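Local atomic coordinates of putative MCP-type signal transduction protein (Campylobacter jejuni subsp. jejuni serotype O:2, PDB entry 4WY9), a protein that probably senses chemical signals in the periplasm through a tandem-PAS sensory domain and passes them on as a chemotaxis receptor of the methyl-accepting type. Residues L208-L211 against F217-I220; A267-F272 against S278-V283. All coordinates share one frame; numbering follows the deposited sequence. Where two conformers were deposited one is given.

Interaction 1. Residues L208-L211 against F217-I220; sequences LRVL and FMAI
A classic beta bulge sits in the hairpin of strands 209-213 and 218-220, where Leu-211 faces both Ala-219 and Ile-220. The carbonyl oxygen of Leu-211 is the hub. Ala-219 N donates to Leu-211 O at 2.8 Å. Ile-220 N donates to Leu-211 O at 3.2 Å, and two successive N-H groups thus grip one oxygen. Ile-220 N lies in the carbonyl plane, on a lone pair. Ala-219 N is tilted 21° from that plane. The return bond runs from Leu-211 N to Ile-220 O at 3.1 Å and completes an antiparallel hydrogen-bonded pair. Ile-220 O also receives a CA-H...O contact from Val-210 CA at 3.3 Å.

The side chains divide between two faces. Leu-211 and Ile-220 share one face and meet CB to CB at 4.2 Å. Ala-219, the first of the two bulge residues, packs here too. Leu-211 places CG opposite its own backbone N (chi1 177°), and its CD2 branch then reaches Ala-219 CB at 4.0 Å. Leu-196 of helix 190-196 covers this face, touching both Leu-211 and Ile-220; Ile-192 adds to the cover of Ile-220.

Val-210 and Met-218 meet on the other face. Val-210 CG1 is the branch that touches, 4.1 Å from Met-218 CG, and the two side chains cross at a slant. Met-218 SD also lies alongside Val-210 CG1. Arg-209 takes its guanidinium group away from the hairpin, where NH1 hydrogen-bonds with Asp-198 O and Tyr-23 OH.

The chain turns a corner at Ala-219. Two adjacent residues set against one on the facing strand are the mark of a classic bulge, here on one of the two edge strands, within this chain, of a five-stranded antiparallel sheet.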
# COMPACT_ATOMS: atom_id res chain seq x y z
N LEU A 208 12.34 -15.03 -9.02
CA LEU A 208 11.15 -14.57 -8.30
C LEU A 208 11.38 -13.15 -7.87
O LEU A 208 12.42 -12.85 -7.29
CB LEU A 208 10.84 -15.46 -7.10
CG LEU A 208 10.67 -16.95 -7.40
CD1 LEU A 208 10.56 -17.73 -6.11
CD2 LEU A 208 9.48 -17.22 -8.29
N ARG A 209 10.39 -12.27 -8.11
CA ARG A 209 10.41 -10.89 -7.68
C ARG A 209 9.21 -10.66 -6.78
O ARG A 209 8.07 -10.88 -7.21
CB ARG A 209 10.42 -9.95 -8.88
CG ARG A 209 11.68 -10.06 -9.70
CD ARG A 209 11.61 -9.36 -11.03
NE ARG A 209 10.86 -10.11 -12.00
CZ ARG A 209 10.50 -9.65 -13.20
NH1 ARG A 209 10.74 -8.39 -13.53
NH2 ARG A 209 9.84 -10.43 -14.03
N VAL A 210 9.47 -10.27 -5.54
CA VAL A 210 8.49 -10.29 -4.47
C VAL A 210 8.54 -9.00 -3.69
O VAL A 210 9.61 -8.48 -3.36
CB VAL A 210 8.74 -11.48 -3.52
CG1 VAL A 210 7.74 -11.53 -2.39
CG2 VAL A 210 8.78 -12.81 -4.29
N LEU A 211 7.35 -8.44 -3.39
CA LEU A 211 7.21 -7.32 -2.46
C LEU A 211 6.45 -7.83 -1.24
O LEU A 211 5.38 -8.39 -1.41
CB LEU A 211 6.49 -6.14 -3.07
CG LEU A 211 6.21 -4.95 -2.18
CD1 LEU A 211 7.49 -4.27 -1.73
CD2 LEU A 211 5.29 -3.95 -2.86
N PHE A 217 4.06 -10.68 5.00
CA PHE A 217 2.88 -10.74 4.18
C PHE A 217 3.14 -10.21 2.79
O PHE A 217 3.60 -9.08 2.62
CB PHE A 217 1.73 -9.99 4.86
CG PHE A 217 1.27 -10.62 6.11
CD1 PHE A 217 0.57 -11.83 6.10
CD2 PHE A 217 1.57 -10.04 7.33
CE1 PHE A 217 0.17 -12.40 7.28
CE2 PHE A 217 1.16 -10.63 8.53
CZ PHE A 217 0.48 -11.81 8.50
N MET A 218 2.87 -11.03 1.78
CA MET A 218 3.22 -10.72 0.43
C MET A 218 2.18 -9.84 -0.28
O MET A 218 1.00 -10.13 -0.27
CB MET A 218 3.46 -11.98 -0.36
CG MET A 218 4.75 -12.68 0.10
SD MET A 218 5.06 -14.25 -0.74
CE MET A 218 3.90 -15.30 0.12
N ALA A 219 2.67 -8.77 -0.88
CA ALA A 219 1.89 -7.86 -1.71
C ALA A 219 1.92 -8.29 -3.17
O ALA A 219 0.93 -8.17 -3.90
CB ALA A 219 2.45 -6.47 -1.58
N ILE A 220 3.08 -8.79 -3.61
CA ILE A 220 3.32 -9.20 -4.97
C ILE A 220 4.18 -10.45 -4.96
O ILE A 220 5.22 -10.47 -4.28
CB ILE A 220 4.00 -8.13 -5.82
CG1 ILE A 220 3.14 -6.86 -5.91
CG2 ILE A 220 4.30 -8.62 -7.22
CD1 ILE A 220 3.86 -5.67 -6.42

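Interaction 2. Residues A267-F272 against S278-V283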
# COMPACT_ATOMS: atom_id res chain seq x y z
N ALA A 267 19.35 -15.17 -3.05
CA ALA A 267 18.26 -14.22 -2.80
C ALA A 267 18.80 -12.94 -2.25
O ALA A 267 19.57 -12.97 -1.28
CB ALA A 267 17.23 -14.79 -1.85
N ALA A 268 18.36 -11.81 -2.79
CA ALA A 268 18.69 -10.53 -2.21
C ALA A 268 17.47 -9.91 -1.58
O ALA A 268 16.34 -10.05 -2.09
CB ALA A 268 19.26 -9.60 -3.24
N ILE A 269 17.70 -9.19 -0.49
CA ILE A 269 16.68 -8.42 0.22
C ILE A 269 17.12 -6.98 0.24
O ILE A 269 18.26 -6.69 0.58
CB ILE A 269 16.47 -8.90 1.69
CG1 ILE A 269 16.01 -10.35 1.70
CG2 ILE A 269 15.51 -8.03 2.47
CD1 ILE A 269 14.73 -10.54 1.10
N ASN A 270 16.20 -6.07 -0.07
CA ASN A 270 16.41 -4.66 0.21
C ASN A 270 15.20 -4.19 1.01
O ASN A 270 14.06 -4.23 0.51
CB ASN A 270 16.61 -3.84 -1.06
CG ASN A 270 17.01 -2.43 -0.76
OD1 ASN A 270 16.22 -1.64 -0.27
ND2 ASN A 270 18.27 -2.11 -1.01
N SER A 271 15.44 -3.81 2.24
CA SER A 271 14.44 -3.38 3.18
C SER A 271 14.33 -1.89 3.22
O SER A 271 15.34 -1.18 3.20
CB SER A 271 14.74 -3.93 4.58
OG SER A 271 14.63 -5.33 4.61
N PHE A 272 13.10 -1.37 3.35
CA PHE A 272 12.88 0.04 3.44
C PHE A 272 11.70 0.37 4.35
O PHE A 272 10.80 -0.44 4.52
CB PHE A 272 12.70 0.68 2.07
CG PHE A 272 11.53 0.11 1.27
CD1 PHE A 272 11.67 -1.05 0.50
CD2 PHE A 272 10.31 0.77 1.23
CE1 PHE A 272 10.61 -1.54 -0.22
CE2 PHE A 272 9.26 0.27 0.46
CZ PHE A 272 9.43 -0.88 -0.28
N SER A 278 7.09 -1.10 7.36
CA SER A 278 8.36 -1.65 6.92
C SER A 278 8.12 -2.65 5.83
O SER A 278 7.27 -3.54 5.98
CB SER A 278 9.09 -2.29 8.08
OG SER A 278 9.34 -1.37 9.14
N TRP A 279 8.89 -2.55 4.75
CA TRP A 279 8.72 -3.36 3.57
C TRP A 279 10.03 -3.90 3.07
O TRP A 279 11.10 -3.40 3.45
CB TRP A 279 8.01 -2.55 2.47
CG TRP A 279 6.70 -2.01 2.89
CD1 TRP A 279 6.48 -0.86 3.61
CD2 TRP A 279 5.42 -2.57 2.62
NE1 TRP A 279 5.14 -0.70 3.83
CE2 TRP A 279 4.45 -1.73 3.24
CE3 TRP A 279 4.98 -3.69 1.94
CZ2 TRP A 279 3.08 -2.00 3.17
CZ3 TRP A 279 3.63 -3.96 1.88
CH2 TRP A 279 2.70 -3.11 2.49
N ALA A 280 9.96 -4.90 2.20
CA ALA A 280 11.16 -5.41 1.56
C ALA A 280 10.86 -5.87 0.16
O ALA A 280 9.76 -6.38 -0.12
CB ALA A 280 11.77 -6.56 2.37
N VAL A 281 11.83 -5.70 -0.73
CA VAL A 281 11.83 -6.37 -2.00
C VAL A 281 12.77 -7.55 -1.89
O VAL A 281 13.90 -7.41 -1.42
CB VAL A 281 12.24 -5.46 -3.18
CG1 VAL A 281 12.29 -6.23 -4.48
CG2 VAL A 281 11.29 -4.29 -3.28
N LEU A 282 12.29 -8.72 -2.31
CA LEU A 282 13.04 -9.97 -2.36
C LEU A 282 13.14 -10.36 -3.82
O LEU A 282 12.14 -10.45 -4.52
CB LEU A 282 12.30 -11.05 -1.55
CG LEU A 282 12.85 -12.48 -1.45
CD1 LEU A 282 12.25 -13.22 -0.27
CD2 LEU A 282 12.54 -13.25 -2.71
N VAL A 283 14.35 -10.65 -4.29
CA VAL A 283 14.55 -11.15 -5.63
C VAL A 283 15.48 -12.35 -5.59
O VAL A 283 16.53 -12.31 -4.93
CB VAL A 283 15.11 -10.08 -6.60
CG1 VAL A 283 15.32 -10.66 -7.99
CG2 VAL A 283 14.17 -8.90 -6.68
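Strands 267-272 and 278-283 run antiparallel at 159°, their axes 4.6 Å apart at closest approach. Three hydrogen-bonded pairs, Ala-268 with Val-283, Asn-270 with Val-281 and Phe-272 with Trp-279, give six backbone bonds of 2.9 to 3.0 Å between N and O atoms.

Phe-272 and Trp-279 dominate one face. Phe-272 CG stands between its backbone N and carbonyl carbon (chi1 59°), which brings the ring over the partner strand. Trp-279 CB lies over one face of this ring in a CH-pi contact, 3.8 Å from the centroid. The Phe-272 ring and the five-membered ring of Trp-279 are near parallel, planes at 22°, but slid apart, and they barely overlap. Val-281 CG2 meets the Phe-272 ring at its edge, 4.2 Å from CE1.

On the other face, Ile-269 CG2 touches Ala-280 CB at 4.0 Å. Ile-269 CD1 reaches Leu-282 CB at 3.6 Å in the conformer given. Ser-271 OG hydrogen-bonds with Lys-251 O.

Helix 8-51 packs on the Phe-272 face, with Gln-28 against Phe-272 and Thr-20 against Asn-270 and Val-283. Within the sheet, strand 253-258 flanks 264-274, and strand 209-213 flanks 277-286.

How the interactions relate
Interactions 1 and 2 are two hairpins of the same five-stranded antiparallel sheet, and their centres lie about 9 Å apart. They follow one another along the chain. Strands 209-213 and 277-286 are neighbours and join them: Val-210 N lies 2.9 Å from Leu-282 O, a probable hydrogen bond. Packing contacts line the same seam, with Leu-211 CD1 3.5 Å from Ala-280 O and Val-210 O 3.7 Å from Val-281 CG1. Each of the two side chains, Val-210 and Leu-282 (in the conformer given), lies about 4 Å from bound acetate. Acetate probably came from the crystallisation liquor, so it does not by itself establish a signal-binding site.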